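Local coordinates for LacI family transcription regulator (Bifidobacterium animalis subsp. lactis, PDB 4O5A), which probably regulates transcription as a LacI-family repressor-like protein, binding operator DNA in response to a small effector held by its periplasmic-binding-protein-like core, at residues L157-S162 and P169-D174; T229-E234 and I254-V259; W284-M289 and I297-R302. All blocks are in the same frame, centred on the assembly; numbering follows the deposited sequence. Where two conformers were deposited one is given.

Contact 1: L157-S162 and P169-D174; sequences LALADS and PTLMSD. With GOL (glycerol), chain B.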
loop_
_atom_site.group_PDB
_atom_site.type_symbol
_atom_site.label_atom_id
_atom_site.label_comp_id
_atom_site.label_asym_id
_atom_site.label_seq_id
_atom_site.Cartn_x
_atom_site.Cartn_y
_atom_site.Cartn_z
ATOM N N LEU A 157 17.356 -15.984 -2.269
ATOM C CA LEU A 157 16.477 -16.381 -1.186
ATOM C C LEU A 157 15.045 -16.267 -1.669
ATOM O O LEU A 157 14.658 -15.255 -2.268
ATOM C CB LEU A 157 16.672 -15.467 0.019
ATOM C CG LEU A 157 15.738 -15.713 1.201
ATOM C CD1 LEU A 157 16.198 -16.922 1.991
ATOM C CD2 LEU A 157 15.672 -14.479 2.083
ATOM N N ALA A 158 14.262 -17.309 -1.417
ATOM C CA ALA A 158 12.853 -17.291 -1.781
ATOM C C ALA A 158 11.972 -17.093 -0.550
ATOM O O ALA A 158 12.262 -17.616 0.526
ATOM C CB ALA A 158 12.482 -18.568 -2.508
ATOM N N LEU A 159 10.894 -16.329 -0.711
ATOM C CA LEU A 159 9.892 -16.224 0.345
ATOM C C LEU A 159 8.668 -17.015 -0.088
ATOM O O LEU A 159 7.847 -16.533 -0.877
ATOM C CB LEU A 159 9.521 -14.763 0.621
ATOM C CG LEU A 159 10.355 -14.023 1.675
ATOM C CD1 LEU A 159 11.853 -14.101 1.385
ATOM C CD2 LEU A 159 9.905 -12.572 1.792
ATOM N N ALA A 160 8.555 -18.240 0.415
ATOM C CA ALA A 160 7.489 -19.141 -0.015
ATOM C C ALA A 160 7.326 -20.301 0.957
ATOM O O ALA A 160 8.074 -20.409 1.927
ATOM C CB ALA A 160 7.793 -19.670 -1.397
ATOM N N ASP A 161 6.350 -21.161 0.691
ATOM C CA ASP A 161 6.274 -22.443 1.375
ATOM C C ASP A 161 7.441 -23.269 0.841
ATOM O O ASP A 161 7.765 -23.189 -0.347
ATOM C CB ASP A 161 4.949 -23.144 1.071
ATOM C CG ASP A 161 4.670 -24.310 2.013
ATOM O OD1 ASP A 161 5.032 -25.462 1.678
ATOM O OD2 ASP A 161 4.070 -24.077 3.087
ATOM N N SER A 162 8.078 -24.048 1.712
ATOM C CA SER A 162 9.253 -24.838 1.337
ATOM C C SER A 162 8.978 -25.828 0.198
ATOM O O SER A 162 9.889 -26.213 -0.537
ATOM C CB SER A 162 9.781 -25.595 2.556
ATOM O OG SER A 162 8.778 -26.442 3.081
ATOM N N PRO A 169 17.529 -21.663 -0.688
ATOM C CA PRO A 169 17.351 -21.036 0.626
ATOM C C PRO A 169 15.987 -20.372 0.718
ATOM O O PRO A 169 15.640 -19.563 -0.147
ATOM C CB PRO A 169 18.445 -19.967 0.645
ATOM C CG PRO A 169 19.545 -20.565 -0.194
ATOM C CD PRO A 169 18.817 -21.299 -1.309
ATOM N N THR A 170 15.216 -20.718 1.744
ATOM C CA THR A 170 13.842 -20.240 1.823
ATOM C C THR A 170 13.533 -19.639 3.183
ATOM O O THR A 170 13.888 -20.211 4.222
ATOM C CB THR A 170 12.869 -21.405 1.565
ATOM O OG1 THR A 170 13.244 -22.086 0.359
ATOM C CG2 THR A 170 11.426 -20.914 1.454
ATOM N N LEU A 171 12.865 -18.488 3.176
ATOM C CA LEU A 171 12.227 -17.977 4.383
ATOM C C LEU A 171 10.782 -18.475 4.315
ATOM O O LEU A 171 10.000 -18.017 3.473
ATOM C CB LEU A 171 12.304 -16.446 4.419
ATOM C CG LEU A 171 11.696 -15.724 5.620
ATOM C CD1 LEU A 171 12.269 -16.248 6.931
ATOM C CD2 LEU A 171 11.900 -14.214 5.479
HETATM N N MSE A 172 10.444 -19.434 5.176
HETATM C CA MSE A 172 9.244 -20.253 5.006
HETATM C C MSE A 172 7.997 -19.674 5.658
HETATM O O MSE A 172 7.984 -19.399 6.857
HETATM C CB MSE A 172 9.476 -21.644 5.594
HETATM C CG MSE A 172 10.713 -22.346 5.074
HETATM SE SE MSE A 172 11.014 -24.057 5.944
HETATM C CE MSE A 172 11.310 -23.438 7.771
ATOM N N SER A 173 6.939 -19.524 4.870
ATOM C CA SER A 173 5.631 -19.171 5.407
ATOM C C SER A 173 4.942 -20.436 5.891
ATOM O O SER A 173 5.353 -21.547 5.544
ATOM C CB SER A 173 4.776 -18.512 4.325
ATOM O OG SER A 173 4.518 -19.429 3.278
ATOM N N ASP A 174 3.898 -20.298 6.702
ATOM C CA ASP A 174 3.165 -21.477 7.123
ATOM C C ASP A 174 1.673 -21.247 6.983
ATOM O O ASP A 174 0.966 -21.080 7.974
ATOM C CB ASP A 174 3.518 -21.876 8.561
ATOM C CG ASP A 174 3.179 -23.332 8.873
ATOM O OD1 ASP A 174 2.327 -23.947 8.182
ATOM O OD2 ASP A 174 3.763 -23.873 9.837
HETATM C C1 GOL B . 6.015 -24.529 5.838
HETATM O O1 GOL B . 6.879 -24.187 4.773
HETATM C C2 GOL B . 6.600 -25.656 6.685
HETATM O O2 GOL B . 5.538 -26.306 7.349
HETATM C C3 GOL B . 7.551 -25.076 7.732
HETATM O O3 GOL B . 6.822 -24.329 8.684
HETATM O O HOH W 1 1.912 -24.535 5.160
HETATM O O HOH W 2 2.892 -21.737 3.416
#
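Leu-157 to Ala-160 and Thr-170 to Met-172 run as neighbouring parallel strands, their axes 4.7 Å apart at 21°, inside the six-stranded parallel sheet of one lobe of the periplasmic-binding-protein-like fold. Ala-158 is gripped from both ends: its N donates to Pro-169 O at 2.9 Å, and its O accepts from Leu-171 N. Further on the pairing slackens; the bond from Ala-160 N to Leu-171 O is weak, and Ser-173 N makes a longer bond of 3.3 Å to Ala-160 O. On one face Leu-159 and Leu-171 lie side by side, CD1 of Leu-159 meeting CB of Leu-171 at 3.9 Å. Leu-157 carries CG anti to its backbone N (chi1 176°), and CD1 beyond it rests on Pro-169 CB; helix 304-320 packs on Leu-157, Pro-169 and Leu-171. On the other face Thr-170 CG2 comes 3.4 Å from Ala-160 O. Beyond Ala-160, CB of Asp-161 points away from the other segment, yet OD2 is linked back to it by two donating waters, one shared with Ser-173 OG and one with Asp-174 OD1; OD1 is held by Ser-163. An alanine here would probably leave both waters without their common acceptor and Ser-163 OG without its carboxylate partner. A glycerol, probably from the crystallisation liquor, lies alongside, its O1 accepting a nearly straight bond from Ser-162 N at 3.3 Å.

Contact 2: T229-E234 and I254-V259; sequences TDYTPE and IYDNDV
Tyr-231 and Asn-257 join two loops that each lead into a helix, one of them directly following strand 252-255 of the mixed sheet in the periplasmic-binding-protein-like domain. CG of Asn-257 sits between its backbone N and carbonyl carbon (chi1 72°), with the amide directed at Tyr-231. ND2 donates to Tyr-231 O at 3.2 Å, the N-H...O angle 168°; the hydrogen approaches in the carbonyl plane on a lone pair, and the acceptor lies almost in the amide plane. OD1 of the same amide caps helix 258-271 by accepting from Met-260 N, so both ends of the group are used and its rotation is fixed. The Tyr-231 ring is turned 32° from the amide plane, with CD1 3.3 Å from ND2. Farther out along the ring, CE1 meets Asp-256 CB at 3.9 Å, at the ring edge. Asp-256 itself points its carboxylate elsewhere, into a salt bridge with Arg-196. In one of its two conformers Val-259 also brings CG2 near Tyr-231 O. The tyrosine loop is braced locally by an ST turn from Thr-229 OG1 to Tyr-231 N and an Asx turn in which Asp-230 OD1 accepts from Thr-232 N and OG1. Phe-288 of the second subunit packs on Pro-233 and Val-259. The chemistry implies a directional join: one amide ties a loop carbonyl to a helix N-terminus.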
loop_
_atom_site.group_PDB
_atom_site.type_symbol
_atom_site.label_atom_id
_atom_site.label_comp_id
_atom_site.label_asym_id
_atom_site.label_seq_id
_atom_site.Cartn_x
_atom_site.Cartn_y
_atom_site.Cartn_z
ATOM N N THR A 229 -11.464 -15.376 -6.832
ATOM C CA THR A 229 -11.636 -13.990 -7.270
ATOM C C THR A 229 -10.327 -13.452 -7.808
ATOM O O THR A 229 -9.325 -14.171 -7.864
ATOM C CB THR A 229 -12.001 -13.068 -6.106
ATOM O OG1 THR A 229 -10.862 -12.945 -5.239
ATOM C CG2 THR A 229 -13.207 -13.596 -5.332
ATOM N N ASP A 230 -10.323 -12.169 -8.168
ATOM C CA ASP A 230 -9.105 -11.538 -8.642
ATOM C C ASP A 230 -8.592 -10.460 -7.685
ATOM O O ASP A 230 -7.873 -9.554 -8.123
ATOM C CB ASP A 230 -9.317 -10.917 -10.029
ATOM C CG ASP A 230 -10.326 -9.781 -10.011
ATOM O OD1 ASP A 230 -10.835 -9.456 -8.920
ATOM O OD2 ASP A 230 -10.596 -9.201 -11.082
ATOM N N TYR A 231 -9.008 -10.533 -6.421
ATOM C CA TYR A 231 -8.535 -9.648 -5.344
ATOM C C TYR A 231 -9.178 -8.264 -5.319
ATOM O O TYR A 231 -8.931 -7.494 -4.389
ATOM C CB TYR A 231 -7.002 -9.498 -5.349
ATOM C CG TYR A 231 -6.239 -10.667 -4.759
ATOM C CD1 TYR A 231 -6.647 -11.252 -3.579
ATOM C CD2 TYR A 231 -5.101 -11.171 -5.385
ATOM C CE1 TYR A 231 -5.953 -12.306 -3.024
ATOM C CE2 TYR A 231 -4.397 -12.240 -4.833
ATOM C CZ TYR A 231 -4.833 -12.797 -3.650
ATOM O OH TYR A 231 -4.166 -13.854 -3.068
ATOM N N THR A 232 -10.018 -7.953 -6.303
ATOM C CA THR A 232 -10.636 -6.619 -6.358
ATOM C C THR A 232 -11.852 -6.564 -5.442
ATOM O O THR A 232 -12.453 -7.602 -5.149
ATOM C CB THR A 232 -11.082 -6.239 -7.771
ATOM O OG1 THR A 232 -12.146 -7.106 -8.187
ATOM C CG2 THR A 232 -9.920 -6.340 -8.755
ATOM N N PRO A 233 -12.243 -5.356 -5.005
ATOM C CA PRO A 233 -13.448 -5.296 -4.167
ATOM C C PRO A 233 -14.700 -5.685 -4.950
ATOM O O PRO A 233 -15.613 -6.254 -4.343
ATOM C CB PRO A 233 -13.511 -3.825 -3.736
ATOM C CG PRO A 233 -12.711 -3.093 -4.771
ATOM C CD PRO A 233 -11.596 -4.041 -5.127
ATOM N N GLU A 234 -14.748 -5.407 -6.249
ATOM C CA GLU A 234 -15.916 -5.805 -7.046
ATOM C C GLU A 234 -16.047 -7.331 -7.043
ATOM O O GLU A 234 -17.140 -7.882 -6.918
ATOM C CB GLU A 234 -15.840 -5.265 -8.479
ATOM C CG GLU A 234 -15.860 -3.739 -8.598
ATOM C CD GLU A 234 -14.491 -3.078 -8.370
ATOM O OE1 GLU A 234 -13.470 -3.790 -8.200
ATOM O OE2 GLU A 234 -14.433 -1.825 -8.374
ATOM N N ILE A 254 -14.077 -16.229 5.317
ATOM C CA ILE A 254 -12.685 -15.803 5.392
ATOM C C ILE A 254 -12.248 -15.277 4.019
ATOM O O ILE A 254 -12.400 -15.961 3.004
ATOM C CB ILE A 254 -11.789 -16.978 5.813
ATOM C CG1 ILE A 254 -12.202 -17.458 7.214
ATOM C CG2 ILE A 254 -10.335 -16.551 5.803
ATOM C CD1 ILE A 254 -11.387 -18.630 7.718
ATOM N N TYR A 255 -11.712 -14.061 3.984
ATOM C CA TYR A 255 -11.267 -13.458 2.734
ATOM C C TYR A 255 -9.756 -13.437 2.616
ATOM O O TYR A 255 -9.068 -13.128 3.586
ATOM C CB TYR A 255 -11.753 -12.013 2.657
ATOM C CG TYR A 255 -13.252 -11.901 2.613
ATOM C CD1 TYR A 255 -13.915 -11.739 1.405
ATOM C CD2 TYR A 255 -14.000 -11.952 3.778
ATOM C CE1 TYR A 255 -15.313 -11.636 1.356
ATOM C CE2 TYR A 255 -15.393 -11.838 3.752
ATOM C CZ TYR A 255 -16.035 -11.686 2.546
ATOM O OH TYR A 255 -17.402 -11.597 2.535
ATOM N N ASP A 256 -9.247 -13.694 1.407
ATOM C CA ASP A 256 -7.800 -13.735 1.190
ATOM C C ASP A 256 -7.119 -12.358 1.223
ATOM O O ASP A 256 -5.895 -12.278 1.229
ATOM C CB ASP A 256 -7.458 -14.469 -0.117
ATOM C CG ASP A 256 -7.274 -15.973 0.086
ATOM O OD1 ASP A 256 -7.783 -16.510 1.091
ATOM O OD2 ASP A 256 -6.631 -16.613 -0.775
ATOM N N ASN A 257 -7.888 -11.272 1.254
ATOM C CA ASN A 257 -7.266 -9.978 1.523
ATOM C C ASN A 257 -8.180 -9.016 2.249
ATOM O O ASN A 257 -9.378 -9.263 2.373
ATOM C CB ASN A 257 -6.644 -9.336 0.274
ATOM C CG ASN A 257 -7.683 -8.817 -0.726
ATOM O OD1 ASN A 257 -8.871 -8.769 -0.446
ATOM N ND2 ASN A 257 -7.208 -8.414 -1.903
ATOM N N ASP A 258 -7.603 -7.917 2.713
ATOM C CA ASP A 258 -8.363 -6.942 3.485
ATOM C C ASP A 258 -9.456 -6.218 2.697
ATOM O O ASP A 258 -10.560 -6.034 3.206
ATOM C CB ASP A 258 -7.418 -5.928 4.165
ATOM C CG ASP A 258 -6.446 -5.246 3.199
ATOM O OD1 ASP A 258 -6.491 -5.455 1.961
ATOM O OD2 ASP A 258 -5.610 -4.469 3.705
ATOM N N VAL A 259 -9.160 -5.806 1.465
ATOM C CA VAL A 259 -10.120 -5.050 0.657
ATOM C C VAL A 259 -11.374 -5.868 0.367
ATOM O O VAL A 259 -12.494 -5.348 0.359
ATOM C CB VAL A 259 -9.497 -4.547 -0.669
ATOM C CG1 VAL A 259 -8.460 -3.495 -0.402
ATOM C CG2 VAL A 259 -8.889 -5.686 -1.435
#

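Contact 3: W284-M289 and I297-R302; sequences WGDSFM and ITALSR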
loop_
_atom_site.group_PDB
_atom_site.type_symbol
_atom_site.label_atom_id
_atom_site.label_comp_id
_atom_site.label_asym_id
_atom_site.label_seq_id
_atom_site.Cartn_x
_atom_site.Cartn_y
_atom_site.Cartn_z
ATOM N N TRP A 284 -7.558 -12.414 5.832
ATOM C CA TRP A 284 -6.236 -13.041 5.820
ATOM C C TRP A 284 -5.292 -11.937 5.384
ATOM O O TRP A 284 -5.220 -11.603 4.200
ATOM C CB TRP A 284 -6.193 -14.182 4.796
ATOM C CG TRP A 284 -5.138 -15.220 5.061
ATOM C CD1 TRP A 284 -3.931 -15.027 5.636
ATOM C CD2 TRP A 284 -5.229 -16.623 4.757
ATOM N NE1 TRP A 284 -3.245 -16.231 5.712
ATOM C CE2 TRP A 284 -4.022 -17.211 5.188
ATOM C CE3 TRP A 284 -6.211 -17.424 4.178
ATOM C CZ2 TRP A 284 -3.780 -18.585 5.041
ATOM C CZ3 TRP A 284 -5.961 -18.789 4.034
ATOM C CH2 TRP A 284 -4.758 -19.348 4.468
ATOM N N GLY A 285 -4.573 -11.357 6.337
ATOM C CA GLY A 285 -3.763 -10.180 6.062
ATOM C C GLY A 285 -4.354 -9.015 6.829
ATOM O O GLY A 285 -5.574 -8.876 6.899
ATOM N N ASP A 286 -3.508 -8.189 7.430
ATOM C CA ASP A 286 -4.037 -7.101 8.248
ATOM C C ASP A 286 -3.535 -5.750 7.763
ATOM O O ASP A 286 -2.494 -5.653 7.124
ATOM C CB ASP A 286 -3.670 -7.319 9.722
ATOM C CG ASP A 286 -4.502 -6.461 10.667
ATOM O OD1 ASP A 286 -5.634 -6.071 10.294
ATOM O OD2 ASP A 286 -4.029 -6.182 11.785
ATOM N N SER A 287 -4.298 -4.702 8.050
ATOM C CA SER A 287 -3.881 -3.355 7.717
ATOM C C SER A 287 -4.777 -2.416 8.489
ATOM O O SER A 287 -5.713 -2.868 9.133
ATOM C CB SER A 287 -4.015 -3.074 6.218
ATOM O OG SER A 287 -5.372 -2.948 5.851
ATOM N N PHE A 288 -4.477 -1.127 8.413
ATOM C CA PHE A 288 -5.277 -0.090 9.061
ATOM C C PHE A 288 -6.733 -0.128 8.608
ATOM O O PHE A 288 -7.629 0.311 9.334
ATOM C CB PHE A 288 -4.696 1.284 8.760
ATOM C CG PHE A 288 -3.621 1.720 9.712
ATOM C CD1 PHE A 288 -3.561 1.213 11.005
ATOM C CD2 PHE A 288 -2.671 2.648 9.315
ATOM C CE1 PHE A 288 -2.570 1.626 11.884
ATOM C CE2 PHE A 288 -1.670 3.064 10.188
ATOM C CZ PHE A 288 -1.620 2.550 11.473
HETATM N N MSE A 289 -6.972 -0.659 7.413
HETATM C CA MSE A 289 -8.315 -0.748 6.862
HETATM C C MSE A 289 -9.223 -1.579 7.771
HETATM O O MSE A 289 -10.392 -1.250 7.980
HETATM C CB MSE A 289 -8.223 -1.400 5.487
HETATM C CG MSE A 289 -9.482 -1.426 4.690
HETATM SE SE MSE A 289 -9.133 -2.481 3.083
HETATM C CE MSE A 289 -7.407 -1.755 2.575
ATOM N N ILE A 297 -12.440 -5.456 11.692
ATOM C CA ILE A 297 -12.380 -6.799 11.128
ATOM C C ILE A 297 -11.226 -7.629 11.714
ATOM O O ILE A 297 -10.054 -7.223 11.675
ATOM C CB ILE A 297 -12.273 -6.727 9.588
ATOM C CG1 ILE A 297 -13.515 -6.022 8.993
ATOM C CG2 ILE A 297 -12.121 -8.122 8.982
ATOM C CD1 ILE A 297 -13.451 -5.831 7.475
ATOM N N THR A 298 -11.589 -8.796 12.241
ATOM C CA THR A 298 -10.644 -9.777 12.777
ATOM C C THR A 298 -9.695 -10.208 11.660
ATOM O O THR A 298 -10.130 -10.484 10.538
ATOM C CB THR A 298 -11.412 -10.989 13.284
ATOM O OG1 THR A 298 -12.130 -10.617 14.468
ATOM C CG2 THR A 298 -10.466 -12.139 13.596
ATOM N N ALA A 299 -8.391 -10.255 11.940
ATOM C CA ALA A 299 -7.424 -10.458 10.866
ATOM C C ALA A 299 -6.299 -11.396 11.279
ATOM O O ALA A 299 -5.849 -11.358 12.412
ATOM C CB ALA A 299 -6.819 -9.148 10.456
ATOM N N LEU A 300 -5.841 -12.189 10.320
ATOM C CA LEU A 300 -4.635 -12.992 10.491
ATOM C C LEU A 300 -3.512 -12.071 10.048
ATOM O O LEU A 300 -3.429 -11.693 8.873
ATOM C CB LEU A 300 -4.734 -14.242 9.613
ATOM C CG LEU A 300 -3.769 -15.400 9.864
ATOM C CD1 LEU A 300 -2.350 -14.984 9.536
ATOM C CD2 LEU A 300 -3.879 -15.894 11.308
ATOM N N SER A 301 -2.677 -11.662 10.997
ATOM C CA SER A 301 -1.673 -10.645 10.736
ATOM C C SER A 301 -0.306 -11.302 10.591
ATOM O O SER A 301 0.123 -12.017 11.482
ATOM C CB SER A 301 -1.632 -9.657 11.905
ATOM O OG SER A 301 -0.577 -8.716 11.744
ATOM N N ARG A 302 0.360 -11.066 9.465
ATOM C CA ARG A 302 1.735 -11.542 9.277
ATOM C C ARG A 302 2.683 -10.424 9.667
ATOM O O ARG A 302 2.395 -9.245 9.445
ATOM C CB ARG A 302 1.992 -11.944 7.820
ATOM C CG ARG A 302 1.716 -13.409 7.506
ATOM C CD ARG A 302 1.977 -13.741 6.028
ATOM N NE ARG A 302 3.369 -13.533 5.625
ATOM C CZ ARG A 302 3.748 -12.720 4.643
ATOM N NH1 ARG A 302 2.837 -12.042 3.957
ATOM N NH2 ARG A 302 5.035 -12.587 4.345
HETATM O O HOH W 3 -0.738 -9.128 7.504
HETATM O O HOH W 4 -1.306 -6.111 12.157
#
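Trp-284 and Leu-300 pair as a parallel bridge, CA to CA 4.9 Å, where the strand 280-284 ends beside strand 298-301 in a beta-alpha-beta unit whose short helix is 288-292. Gly-285 N continues the pairing with a 2.8 Å bond to Leu-300 O; the backbone of Gly-285 (phi 114°, psi 138°) would jam a CB against the preceding carbonyl O. Beyond that bond a water links the backbones, accepting from Asp-286 N and from Arg-302 N, while Asp-286 stays abreast of Ser-301. Trp-284 and Leu-300 project side by side from one face, both with CG anti to the backbone N: Trp-284 CD1 lies 4.1 Å from Leu-300 CB, and NE1 is near Leu-300 CD1. Helix 175-188 packs on this pair, and Arg-209 makes a cation-pi contact with the indole. Asp-286 is turned toward the strand, its CB against Ser-301 CB at 3.8 Å and its OD1 3.3 Å from the methyl of Ala-299. Its carboxylate is shared out: OD2 forms a salt bridge with Arg-337 and accepts at 2.7 Å from a water that also bonds Ser-301 OG, while OD1 accepts from Asn-290 ND2. Ser-287 caps the following helix, its OG accepting from Met-289 N at 3.2 Å. Thus apolar packing gives way, at the strand end, to a carboxylate spread over an arginine, an amide and a water, which would probably stabilise its negative charge and hold the loop close to strand 298-301.

How the contacts relate
Contact 1 lies in one sheet and contacts 2 and 3 adjoin the other, on opposite sides of the chain's centre; the centres of contacts 1 and 3 are about 21 Å apart. Contacts 2 and 3 touch directly: Tyr-255 O pairs with Trp-284 N at 2.8 Å in the shared sheet, and Asp-258 OD2 probably bonds Ser-287 OG. All three are partly buried, mixing buried strand residues with more open loops. Contact 1 rests mainly on backbone bonds and leucine packing, contact 2 on one side-chain-to-backbone hydrogen bond and the tyrosine ring, contact 3 on a brief bridge and a carboxylate network. Contacts 2 and 3 also reach the second subunit, whereas contact 1 does not.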